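Local coordinates for protein uracil-dna glycosylase (PDB 4UQM) that belongs to the uracil-DNA glycosylase superfamily, is built around a four-stranded parallel sheet, and is held here in complex with DNA, at residues V75-L80 with V179-G184; Y54-P59 with T146-Q151; P105-N110 with H206-S211; P17-N22 with A30-F35. The protein carries 1 engineered substitution. One frame throughout, in Å; residues are numbered along the deposited sequence.

Interaction 1. Residues V75-L80 with V179-G184. With nucleotides of chain B.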
# COMPACT_ATOMS: atom_id res chain seq x y z
N VAL A 75 -9.59 -1.26 8.26
CA VAL A 75 -8.15 -1.52 8.21
C VAL A 75 -7.69 -2.30 9.45
O VAL A 75 -7.89 -1.85 10.56
CB VAL A 75 -7.33 -0.20 8.10
CG1 VAL A 75 -5.85 -0.47 8.08
CG2 VAL A 75 -7.72 0.58 6.86
N LYS A 76 -7.08 -3.45 9.22
CA LYS A 76 -6.37 -4.13 10.25
C LYS A 76 -4.90 -4.32 9.98
O LYS A 76 -4.13 -4.51 10.95
CB LYS A 76 -7.07 -5.42 10.64
CG LYS A 76 -7.12 -6.48 9.63
CD LYS A 76 -8.00 -7.63 10.22
CE LYS A 76 -7.82 -8.94 9.52
NZ LYS A 76 -8.79 -9.86 10.17
N VAL A 77 -4.51 -4.26 8.71
CA VAL A 77 -3.09 -4.33 8.33
C VAL A 77 -2.85 -3.26 7.30
O VAL A 77 -3.70 -3.07 6.40
CB VAL A 77 -2.72 -5.71 7.72
CG1 VAL A 77 -1.25 -5.74 7.27
CG2 VAL A 77 -3.03 -6.84 8.71
N LEU A 78 -1.79 -2.48 7.47
CA LEU A 78 -1.44 -1.49 6.49
C LEU A 78 -0.08 -1.87 5.93
O LEU A 78 0.88 -1.88 6.65
CB LEU A 78 -1.42 -0.08 7.11
CG LEU A 78 -1.25 1.10 6.14
CD1 LEU A 78 -1.73 2.38 6.77
CD2 LEU A 78 0.21 1.24 5.68
N ILE A 79 -0.05 -2.24 4.66
CA ILE A 79 1.18 -2.54 3.93
C ILE A 79 1.61 -1.27 3.23
O ILE A 79 0.82 -0.67 2.51
CB ILE A 79 1.04 -3.72 2.93
CG1 ILE A 79 0.90 -5.00 3.74
CG2 ILE A 79 2.18 -3.81 1.92
CD1 ILE A 79 0.65 -6.23 2.93
N LEU A 80 2.86 -0.84 3.42
CA LEU A 80 3.36 0.37 2.80
C LEU A 80 4.63 0.08 2.02
O LEU A 80 5.65 -0.29 2.61
CB LEU A 80 3.62 1.44 3.86
CG LEU A 80 3.90 2.86 3.35
CD1 LEU A 80 2.72 3.41 2.61
CD2 LEU A 80 4.35 3.80 4.40
N VAL A 179 -1.68 -3.60 12.41
CA VAL A 179 -0.30 -3.94 12.09
C VAL A 179 0.14 -3.17 10.87
O VAL A 179 -0.46 -3.29 9.79
CB VAL A 179 -0.15 -5.46 11.88
CG1 VAL A 179 1.31 -5.83 11.55
CG2 VAL A 179 -0.69 -6.30 13.05
N PHE A 180 1.19 -2.39 11.02
CA PHE A 180 1.80 -1.65 9.95
C PHE A 180 3.04 -2.37 9.48
O PHE A 180 3.97 -2.58 10.28
CB PHE A 180 2.21 -0.25 10.44
CG PHE A 180 1.06 0.64 10.90
CD1 PHE A 180 0.44 0.47 12.14
CD2 PHE A 180 0.62 1.67 10.09
CE1 PHE A 180 -0.55 1.34 12.56
CE2 PHE A 180 -0.41 2.55 10.49
CZ PHE A 180 -1.00 2.36 11.73
N ILE A 181 3.06 -2.71 8.20
CA ILE A 181 4.20 -3.37 7.55
C ILE A 181 4.85 -2.36 6.61
O ILE A 181 4.27 -1.96 5.63
CB ILE A 181 3.76 -4.64 6.75
CG1 ILE A 181 3.00 -5.62 7.66
CG2 ILE A 181 4.95 -5.28 6.03
CD1 ILE A 181 2.40 -6.77 6.84
N LEU A 182 6.09 -1.96 6.96
CA LEU A 182 6.80 -0.89 6.24
C LEU A 182 7.89 -1.57 5.44
O LEU A 182 8.89 -2.07 6.01
CB LEU A 182 7.36 0.12 7.25
CG LEU A 182 6.31 0.68 8.24
CD1 LEU A 182 6.98 1.70 9.17
CD2 LEU A 182 5.11 1.28 7.53
N TRP A 183 7.72 -1.57 4.11
CA TRP A 183 8.66 -2.21 3.21
C TRP A 183 9.47 -1.18 2.46
O TRP A 183 8.96 -0.55 1.52
CB TRP A 183 7.91 -3.08 2.18
CG TRP A 183 7.44 -4.42 2.81
CD1 TRP A 183 7.93 -5.04 3.93
CD2 TRP A 183 6.44 -5.28 2.27
NE1 TRP A 183 7.29 -6.26 4.12
CE2 TRP A 183 6.36 -6.41 3.11
CE3 TRP A 183 5.60 -5.22 1.16
CZ2 TRP A 183 5.45 -7.45 2.83
CZ3 TRP A 183 4.72 -6.23 0.92
CH2 TRP A 183 4.63 -7.30 1.76
N GLY A 184 10.74 -1.05 2.85
CA GLY A 184 11.69 -0.17 2.19
C GLY A 184 12.00 1.08 2.98
O GLY A 184 11.24 1.52 3.87
P DT B 11 15.03 -0.47 0.23
OP1 DT B 11 14.49 -1.45 1.20
OP2 DT B 11 14.51 0.93 0.26
O5' DT B 11 16.61 -0.37 0.48
C5' DT B 11 17.30 -1.53 0.99
C4' DT B 11 18.71 -1.09 1.31
O4' DT B 11 19.44 -0.85 0.08
C3' DT B 11 18.78 0.21 2.12
O3' DT B 11 19.97 0.14 2.88
C2' DT B 11 19.15 1.24 1.08
C1' DT B 11 20.05 0.40 0.18
N1 DT B 11 20.33 0.92 -1.16
C2 DT B 11 21.60 0.74 -1.66
O2 DT B 11 22.45 0.08 -1.08
N3 DT B 11 21.83 1.31 -2.88
C4 DT B 11 20.92 2.04 -3.64
O4 DT B 11 21.25 2.48 -4.73
C5 DT B 11 19.62 2.20 -3.06
C7 DT B 11 18.58 2.98 -3.81
C6 DT B 11 19.39 1.64 -1.87
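Strands 77-80 and 179-183 are the two inner members of the four-stranded parallel sheet, their axes 4.7 Å apart and their directions only 10° off parallel. Five backbone bonds join them, donors and acceptors crossing back and forth. V179 N opens the ladder by giving its hydrogen to K76 O (3.0 Å), approaching from above the carbonyl plane. L78 is gripped twice, its N bonding to V179 O and its O taking the hydrogen of I181 N, a 2.8 Å bond that is nearly straight (172°). L80 repeats this, its N bonding to I181 O and its O receiving W183 N. V77 and I79 turn their backbone polar groups the other way, to G137 and strand 138-142, while V77 CA leaves a CA-H...O contact of 3.2 Å with V179 O. On the face bearing V77, I79, V179 and I181, the tip of I181 settles between its neighbours, CD1 lying 3.8 Å from V77 CG1 and also meeting I79 CG1. I79 CG2 reaches W183 CZ3 at 3.6 Å. On the opposite face, that of L78, L80, F180 and L182, L78 CD1 meets F180 CE2 at 4.0 Å, and L80 CB touches L182 CD2 at the same 4.0 Å. Helix 220-230 packs on the first face and helix 160-172 on the second. K76 NZ bonds to G234 O. The chemistry thus divides cleanly: amides bond in the sheet, side chains of the two segments meet through apolar contacts on both faces, and G184, just after strand 179-183, reaches OP1 of DT11 of chain B.

Interaction 2. Residues Y54-P59 with T146-Q151. Engineered in segment 146-151: A150 (natural residue Gly).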
# COMPACT_ATOMS: atom_id res chain seq x y z
N TYR A 54 4.40 13.22 -19.83
CA TYR A 54 4.93 11.84 -19.67
C TYR A 54 3.83 10.85 -19.51
O TYR A 54 2.70 11.24 -19.34
CB TYR A 54 5.76 11.79 -18.41
CG TYR A 54 6.98 12.65 -18.40
CD1 TYR A 54 8.07 12.31 -19.18
CD2 TYR A 54 7.08 13.74 -17.54
CE1 TYR A 54 9.25 13.06 -19.13
CE2 TYR A 54 8.26 14.49 -17.48
CZ TYR A 54 9.33 14.15 -18.26
OH TYR A 54 10.53 14.90 -18.20
N THR A 55 4.19 9.57 -19.57
CA THR A 55 3.32 8.50 -19.16
C THR A 55 3.49 8.32 -17.66
O THR A 55 4.61 8.02 -17.20
CB THR A 55 3.65 7.22 -19.93
OG1 THR A 55 3.51 7.45 -21.35
CG2 THR A 55 2.73 6.07 -19.47
N ILE A 56 2.40 8.47 -16.94
CA ILE A 56 2.39 8.37 -15.47
C ILE A 56 1.48 7.20 -15.04
O ILE A 56 0.39 7.06 -15.52
CB ILE A 56 1.87 9.69 -14.80
CG1 ILE A 56 2.69 10.89 -15.29
CG2 ILE A 56 1.80 9.62 -13.30
CD1 ILE A 56 4.19 10.78 -15.04
N TYR A 57 1.96 6.40 -14.07
CA TYR A 57 1.25 5.27 -13.56
C TYR A 57 0.94 5.47 -12.07
O TYR A 57 1.65 6.18 -11.37
CB TYR A 57 2.11 4.01 -13.72
CG TYR A 57 2.46 3.67 -15.14
CD1 TYR A 57 1.51 3.57 -16.15
CD2 TYR A 57 3.79 3.46 -15.49
CE1 TYR A 57 1.88 3.23 -17.44
CE2 TYR A 57 4.16 3.10 -16.77
CZ TYR A 57 3.21 3.00 -17.75
OH TYR A 57 3.57 2.66 -19.04
N PRO A 58 -0.13 4.83 -11.57
CA PRO A 58 -1.16 4.15 -12.34
C PRO A 58 -2.04 5.18 -13.07
O PRO A 58 -1.88 6.37 -12.89
CB PRO A 58 -1.99 3.47 -11.24
CG PRO A 58 -1.90 4.46 -10.10
CD PRO A 58 -0.47 4.95 -10.16
N PRO A 59 -2.97 4.70 -13.87
CA PRO A 59 -3.96 5.61 -14.48
C PRO A 59 -4.65 6.45 -13.40
O PRO A 59 -4.86 5.99 -12.24
CB PRO A 59 -4.95 4.66 -15.15
CG PRO A 59 -4.10 3.43 -15.47
CD PRO A 59 -3.22 3.31 -14.29
N THR A 146 2.06 7.90 -7.28
CA THR A 146 2.23 7.91 -8.75
C THR A 146 3.72 7.79 -9.07
O THR A 146 4.59 7.97 -8.19
CB THR A 146 1.70 9.24 -9.35
OG1 THR A 146 2.32 10.36 -8.72
CG2 THR A 146 0.18 9.35 -9.26
N VAL A 147 4.02 7.48 -10.32
CA VAL A 147 5.40 7.35 -10.80
C VAL A 147 5.45 7.59 -12.29
O VAL A 147 4.50 7.30 -13.01
CB VAL A 147 5.94 5.95 -10.45
CG1 VAL A 147 5.16 4.84 -11.17
CG2 VAL A 147 7.43 5.84 -10.73
N ARG A 148 6.52 8.19 -12.75
CA ARG A 148 6.78 8.31 -14.20
C ARG A 148 7.25 6.97 -14.75
O ARG A 148 8.06 6.25 -14.11
CB ARG A 148 7.83 9.40 -14.43
CG ARG A 148 7.94 9.93 -15.83
CD ARG A 148 9.04 10.97 -15.87
NE ARG A 148 8.97 12.11 -14.91
CZ ARG A 148 9.97 12.94 -14.63
NH1 ARG A 148 11.15 12.84 -15.21
NH2 ARG A 148 9.81 13.90 -13.78
N ALA A 149 6.76 6.61 -15.93
CA ALA A 149 7.17 5.38 -16.58
C ALA A 149 8.66 5.18 -16.59
O ALA A 149 9.41 6.10 -16.86
CB ALA A 149 6.62 5.32 -18.00
N ALA A 150 9.07 3.96 -16.30
CA ALA A 150 10.46 3.56 -16.29
C ALA A 150 11.39 4.14 -15.26
O ALA A 150 12.58 3.79 -15.29
CB ALA A 150 11.09 3.70 -17.69
N GLN A 151 10.88 4.93 -14.30
CA GLN A 151 11.73 5.70 -13.40
C GLN A 151 11.27 5.57 -11.92
O GLN A 151 10.44 6.35 -11.45
CB GLN A 151 11.70 7.15 -13.86
CG GLN A 151 12.29 7.41 -15.23
CD GLN A 151 12.02 8.82 -15.81
OE1 GLN A 151 12.11 9.83 -15.08
NE2 GLN A 151 11.73 8.90 -17.13
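R148 makes the most extended side-chain contact of this small antiparallel ribbon. Its CB lies 3.9 Å from I56 CD1, and CG, anti to the backbone N, lies 3.9 Å from both I56 CD1 and Y54 CB. CD then sits over the middle of the Y54 ring, 3.6 Å from its centroid. There the chain bends (chi3 -54°), which lays the guanidinium flat on the tyrosine with the planes 2° apart. NE stands 3.6 Å from Y54 CE2 and forms a salt bridge with E50 OE1, so stacking and charge together fix the group's rotation. CZ makes an off-centre cation-pi contact, and NH1 ends 3.7 Å from Y54 OH. Further along the ribbon, Y57 and V147 form a hydrogen-bonded pair, Y57 N to V147 O at 2.9 Å and V147 N back to Y57 O, while I56 and R148 are a non-hydrogen-bonded pair. A149 N bonds to T55 O, and A149 CB presses on Y57 CE2 at 3.5 Å. A type II turn from R148 to Q151 includes the engineered A150. This two-stranded sheet is separate from the parallel one: strand 56-57 follows helix 38-53, whose L47, E50 and R51 flank I56 and T146, and 147-148 pairs with it from much later in the chain.

Interaction 3. Residues P105-N110 with H206-S211. With nucleotides of chain B.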
# COMPACT_ATOMS: atom_id res chain seq x y z
N PRO A 105 4.96 -9.45 -11.24
CA PRO A 105 6.26 -8.78 -11.23
C PRO A 105 7.26 -9.35 -10.21
O PRO A 105 6.87 -10.00 -9.21
CB PRO A 105 5.89 -7.34 -10.83
CG PRO A 105 4.48 -7.18 -11.26
CD PRO A 105 3.88 -8.51 -10.92
N PRO A 106 8.54 -9.09 -10.40
CA PRO A 106 9.55 -9.59 -9.45
C PRO A 106 9.28 -9.34 -7.97
O PRO A 106 9.52 -10.24 -7.14
CB PRO A 106 10.86 -8.90 -9.91
CG PRO A 106 10.60 -8.66 -11.37
CD PRO A 106 9.14 -8.38 -11.54
N SER A 107 8.83 -8.15 -7.60
CA SER A 107 8.56 -7.90 -6.20
C SER A 107 7.53 -8.87 -5.65
O SER A 107 7.65 -9.34 -4.49
CB SER A 107 8.09 -6.45 -5.99
OG SER A 107 9.14 -5.52 -6.32
N LEU A 108 6.46 -9.06 -6.41
CA LEU A 108 5.39 -9.92 -5.97
C LEU A 108 5.83 -11.40 -6.00
O LEU A 108 5.44 -12.17 -5.11
CB LEU A 108 4.11 -9.69 -6.77
CG LEU A 108 2.85 -10.44 -6.29
CD1 LEU A 108 2.54 -10.19 -4.82
CD2 LEU A 108 1.64 -10.14 -7.17
N ARG A 109 6.66 -11.78 -6.96
CA ARG A 109 7.27 -13.12 -6.92
C ARG A 109 7.99 -13.32 -5.63
O ARG A 109 7.94 -14.40 -5.06
CB ARG A 109 8.24 -13.34 -8.05
CG ARG A 109 7.54 -13.36 -9.36
CD ARG A 109 8.40 -13.87 -10.46
NE ARG A 109 7.66 -13.59 -11.65
CZ ARG A 109 6.69 -14.35 -12.12
NH1 ARG A 109 6.35 -15.53 -11.52
NH2 ARG A 109 6.11 -13.94 -13.22
N ASN A 110 8.70 -12.28 -5.17
CA ASN A 110 9.43 -12.40 -3.91
C ASN A 110 8.50 -12.42 -2.71
O ASN A 110 8.74 -13.18 -1.77
CB ASN A 110 10.44 -11.27 -3.80
CG ASN A 110 11.66 -11.51 -4.67
OD1 ASN A 110 11.89 -12.62 -5.14
ND2 ASN A 110 12.48 -10.48 -4.83
N HIS A 206 12.54 -3.59 1.09
CA HIS A 206 11.53 -3.81 0.10
C HIS A 206 11.68 -5.15 -0.60
O HIS A 206 12.79 -5.66 -0.75
CB HIS A 206 11.67 -2.61 -0.90
CG HIS A 206 10.55 -2.46 -1.87
ND1 HIS A 206 10.47 -3.23 -3.00
CD2 HIS A 206 9.46 -1.66 -1.87
CE1 HIS A 206 9.40 -2.90 -3.68
NE2 HIS A 206 8.77 -1.94 -3.02
N PRO A 207 10.56 -5.73 -1.06
CA PRO A 207 10.69 -7.07 -1.69
C PRO A 207 11.21 -7.09 -3.16
O PRO A 207 11.39 -8.15 -3.73
CB PRO A 207 9.25 -7.59 -1.67
CG PRO A 207 8.37 -6.34 -1.63
CD PRO A 207 9.16 -5.39 -0.76
N SER A 208 11.50 -5.94 -3.76
CA SER A 208 12.16 -5.90 -5.04
C SER A 208 13.38 -6.80 -5.03
O SER A 208 14.11 -6.86 -4.03
CB SER A 208 12.66 -4.47 -5.33
OG SER A 208 13.38 -4.47 -6.55
N PRO A 209 13.69 -7.45 -6.16
CA PRO A 209 14.93 -8.24 -6.23
C PRO A 209 16.17 -7.37 -5.91
O PRO A 209 17.15 -7.91 -5.41
CB PRO A 209 14.90 -8.78 -7.65
CG PRO A 209 14.01 -7.89 -8.38
CD PRO A 209 12.93 -7.52 -7.42
N LEU A 210 16.12 -6.04 -6.15
CA LEU A 210 17.27 -5.18 -5.88
C LEU A 210 17.50 -4.91 -4.40
O LEU A 210 18.54 -4.32 -4.05
CB LEU A 210 17.11 -3.83 -6.56
CG LEU A 210 16.88 -3.85 -8.07
CD1 LEU A 210 16.71 -2.42 -8.58
CD2 LEU A 210 17.95 -4.61 -8.77
N SER A 211 16.58 -5.32 -3.54
CA SER A 211 16.73 -5.24 -2.10
C SER A 211 16.37 -6.54 -1.38
O SER A 211 16.20 -6.54 -0.14
CB SER A 211 15.86 -4.11 -1.59
OG SER A 211 14.53 -4.19 -2.14
P DG B 10 13.06 -0.79 -7.04
OP1 DG B 10 14.06 0.25 -7.24
OP2 DG B 10 13.03 -1.90 -7.89
O5' DG B 10 13.09 -1.32 -5.54
C5' DG B 10 13.38 -0.49 -4.44
C4' DG B 10 14.37 -1.18 -3.53
O4' DG B 10 15.52 -1.52 -4.33
C3' DG B 10 14.87 -0.32 -2.39
O3' DG B 10 14.93 -1.11 -1.20
C2' DG B 10 16.23 0.14 -2.87
C1' DG B 10 16.69 -0.99 -3.76
N9 DG B 10 17.59 -0.60 -4.84
C8 DG B 10 17.26 0.10 -5.97
N7 DG B 10 18.28 0.32 -6.76
C5 DG B 10 19.35 -0.26 -6.10
C6 DG B 10 20.72 -0.32 -6.45
O6 DG B 10 21.27 0.14 -7.44
N1 DG B 10 21.46 -1.01 -5.50
C2 DG B 10 20.94 -1.56 -4.36
N2 DG B 10 21.81 -2.19 -3.56
N3 DG B 10 19.68 -1.49 -4.00
C4 DG B 10 18.94 -0.83 -4.92
P DA B 8 12.12 -2.20 -15.41
OP1 DA B 8 11.44 -2.27 -16.73
OP2 DA B 8 12.39 -0.92 -14.70
O5' DA B 8 11.59 -3.31 -14.39
C5' DA B 8 11.97 -3.17 -13.03
C4' DA B 8 11.83 -4.48 -12.29
O4' DA B 8 12.96 -5.34 -12.58
C3' DA B 8 11.82 -4.28 -10.78
O3' DA B 8 10.95 -5.20 -10.14
C2' DA B 8 13.24 -4.58 -10.35
C1' DA B 8 13.75 -5.54 -11.41
N9 DA B 8 15.15 -5.31 -11.76
C8 DA B 8 16.14 -6.26 -11.89
N7 DA B 8 17.32 -5.76 -12.15
C5 DA B 8 17.11 -4.39 -12.19
C6 DA B 8 17.98 -3.31 -12.40
N6 DA B 8 19.28 -3.44 -12.66
N1 DA B 8 17.45 -2.06 -12.38
C2 DA B 8 16.14 -1.93 -12.11
N3 DA B 8 15.23 -2.87 -11.88
C4 DA B 8 15.78 -4.10 -11.93
P DT B 11 15.03 -0.47 0.23
OP1 DT B 11 14.49 -1.45 1.20
OP2 DT B 11 14.51 0.93 0.26
O5' DT B 11 16.61 -0.37 0.48
C5' DT B 11 17.30 -1.53 0.99
C4' DT B 11 18.71 -1.09 1.31
O4' DT B 11 19.44 -0.85 0.08
C3' DT B 11 18.78 0.21 2.12
O3' DT B 11 19.97 0.14 2.88
C2' DT B 11 19.15 1.24 1.08
C1' DT B 11 20.05 0.40 0.18
N1 DT B 11 20.33 0.92 -1.16
C2 DT B 11 21.60 0.74 -1.66
O2 DT B 11 22.45 0.08 -1.08
N3 DT B 11 21.83 1.31 -2.88
C4 DT B 11 20.92 2.04 -3.64
O4 DT B 11 21.25 2.48 -4.73
C5 DT B 11 19.62 2.20 -3.06
C7 DT B 11 18.58 2.98 -3.81
C6 DT B 11 19.39 1.64 -1.87
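DNA meets the 206-211 loop directly. H206 N bonds to OP1 of DT11 of chain B at 2.9 Å, and S208 OG donates to OP2 of DG10 of chain B, also at 2.9 Å. L210 lies between nucleotides: its CB faces the sugar of DG10 of chain B, and CD2 rests 3.5 Å from C5 of DA8 of chain B. The next shell is the loop's own bonding. H206 ND1 accepts S208 N close to the ring plane (3.0 Å), S211 OG donates to H206 O, and L210 N bonds to S208 OG in an ST turn, so the serine hydroxyl bridges phosphate and loop. Beyond it, the start of helix 106-118 steadies the loop. N110 ND2 donates to P207 O at 2.8 Å, nearly along the C=O axis and with the oxygen in the amide plane; E212 takes a second bond from ND2 and K113 gives one to OD1. P106 CB packs on P209 CD at 3.5 Å, and P207 CB rests on S107 O. The sequence HPSPLS and the leucine placed against the bases mark the leucine-intercalation loop of the uracil-DNA glycosylase family.

Interaction 4. Residues P17-N22 with A30-F35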
# COMPACT_ATOMS: atom_id res chain seq x y z
N PRO A 17 -11.56 22.46 -2.74
CA PRO A 17 -10.97 21.13 -2.51
C PRO A 17 -11.05 20.26 -3.78
O PRO A 17 -11.94 20.41 -4.61
CB PRO A 17 -11.79 20.55 -1.34
CG PRO A 17 -12.59 21.69 -0.81
CD PRO A 17 -12.80 22.62 -1.96
N ILE A 18 -10.05 19.40 -3.94
CA ILE A 18 -9.93 18.47 -5.06
C ILE A 18 -10.16 17.09 -4.46
O ILE A 18 -9.21 16.43 -3.97
CB ILE A 18 -8.56 18.57 -5.75
CG1 ILE A 18 -8.14 20.01 -6.09
CG2 ILE A 18 -8.57 17.77 -7.04
CD1 ILE A 18 -6.62 20.16 -6.16
N ILE A 19 -11.41 16.67 -4.43
CA ILE A 19 -11.78 15.47 -3.69
C ILE A 19 -11.99 14.30 -4.67
O ILE A 19 -12.81 14.42 -5.60
CB ILE A 19 -13.06 15.68 -2.89
CG1 ILE A 19 -12.87 16.84 -1.90
CG2 ILE A 19 -13.46 14.38 -2.19
CD1 ILE A 19 -14.17 17.43 -1.37
N PRO A 20 -11.26 13.20 -4.48
CA PRO A 20 -11.51 12.05 -5.35
C PRO A 20 -12.89 11.48 -5.19
O PRO A 20 -13.47 11.51 -4.07
CB PRO A 20 -10.48 11.00 -4.88
CG PRO A 20 -9.48 11.76 -4.09
CD PRO A 20 -10.22 12.91 -3.48
N ALA A 21 -13.41 10.98 -6.30
CA ALA A 21 -14.79 10.45 -6.29
C ALA A 21 -14.85 9.09 -5.63
O ALA A 21 -13.89 8.31 -5.71
CB ALA A 21 -15.30 10.33 -7.70
N ASN A 22 -16.01 8.78 -5.04
CA ASN A 22 -16.35 7.44 -4.64
C ASN A 22 -15.35 6.85 -3.63
O ASN A 22 -14.90 5.69 -3.80
CB ASN A 22 -16.50 6.51 -5.85
CG ASN A 22 -17.10 5.13 -5.49
OD1 ASN A 22 -17.87 5.01 -4.56
ND2 ASN A 22 -16.70 4.09 -6.21
N ALA A 30 -11.89 11.82 7.24
CA ALA A 30 -10.51 11.88 7.81
C ALA A 30 -9.58 12.70 6.95
O ALA A 30 -8.75 13.43 7.46
CB ALA A 30 -9.97 10.49 8.02
N LEU A 31 -9.74 12.62 5.63
CA LEU A 31 -8.77 13.21 4.72
C LEU A 31 -9.22 14.54 4.11
O LEU A 31 -8.42 15.16 3.41
CB LEU A 31 -8.41 12.20 3.62
CG LEU A 31 -7.83 10.88 4.13
CD1 LEU A 31 -7.75 9.88 3.00
CD2 LEU A 31 -6.49 11.11 4.83
N LEU A 32 -10.44 14.99 4.39
CA LEU A 32 -10.89 16.26 3.88
C LEU A 32 -9.88 17.39 4.03
O LEU A 32 -9.71 18.14 3.07
CB LEU A 32 -12.25 16.68 4.46
CG LEU A 32 -12.85 17.98 3.89
CD1 LEU A 32 -13.06 17.91 2.37
CD2 LEU A 32 -14.16 18.31 4.58
N PRO A 33 -9.20 17.52 5.20
CA PRO A 33 -8.24 18.62 5.30
C PRO A 33 -7.09 18.52 4.29
O PRO A 33 -6.52 19.54 3.89
CB PRO A 33 -7.69 18.48 6.74
CG PRO A 33 -8.79 17.80 7.47
CD PRO A 33 -9.32 16.81 6.49
N GLU A 34 -6.72 17.30 3.90
CA GLU A 34 -5.67 17.11 2.90
C GLU A 34 -6.16 17.58 1.52
O GLU A 34 -5.46 18.34 0.83
CB GLU A 34 -5.27 15.64 2.81
CG GLU A 34 -4.97 15.00 4.17
CD GLU A 34 -4.11 15.84 5.07
OE1 GLU A 34 -3.08 16.37 4.61
OE2 GLU A 34 -4.42 15.93 6.29
N PHE A 35 -7.36 17.16 1.13
CA PHE A 35 -7.87 17.51 -0.20
C PHE A 35 -8.09 19.01 -0.36
O PHE A 35 -8.11 19.52 -1.46
CB PHE A 35 -9.15 16.74 -0.52
CG PHE A 35 -8.98 15.23 -0.45
CD1 PHE A 35 -7.96 14.63 -1.10
CD2 PHE A 35 -9.88 14.42 0.24
CE1 PHE A 35 -7.78 13.25 -1.05
CE2 PHE A 35 -9.73 13.05 0.27
CZ PHE A 35 -8.66 12.46 -0.32
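The projecting part here is the ring of F35 at the end of helix 25-35, and the extended segment 17-20 runs past it, with P20 over one face. With CG anti to the carbonyl carbon (chi1 -57°), the phenyl reaches toward P20, the two side chains meeting tip to tip. P20 CD sits over the centre of the ring, 3.5 Å from its centroid and 14° off the normal, a CH-pi contact in which the flat face receives the corner of the pyrrolidine. P20 CG lies toward the CE1 side of the ring, 3.8 Å from F35 CE1. Nearer the helix, I18 O comes within 3.5 Å of F35 CB, and the shaft of I19 crosses the phenylalanine at about a right angle, its CG1 4.0 Å from F35 CB. The far end of I19 carries on along the helix to L32: CD1 meets L32 CD1 at 3.9 Å, the leucine having swung CG anti to its backbone N. One bond closes the other end, I18 N to F35 O at 3.2 Å, nearly straight at the hydrogen (167°) but entering from above the carbonyl plane. P17 CA adds a CA-H...O contact to that same oxygen, so the last carbonyl of the helix has two neighbours from the arm. F40 meets the F35 ring edge-to-face, and I18 packs on helix 38-53. This is an N-terminal arm folded back over the end of its own following helix, with a proline-on-aromatic CH-pi contact at one end and a single backbone bond at the other.

In the fold
Interaction 1 is the buried core, two inner strands of the parallel sheet joined by a full backbone ladder. Interaction 3 is buried as well, but at the DNA: it touches interaction 1 where W183 and G184 meet H206 and P207, and strand 77-81 and helix 106-118 follow each other in the chain. Its bonds come mostly from side chains and phosphates instead of a ladder. Interaction 2, partly buried, reuses strand pairing on a small antiparallel scale and adds a charged stack. Interaction 4 is a surface contact, mainly apolar with a single hydrogen bond, about 32 Å from interaction 3 between centres, across the centre of the chain. Helix 38-53 borders both 2 and 4.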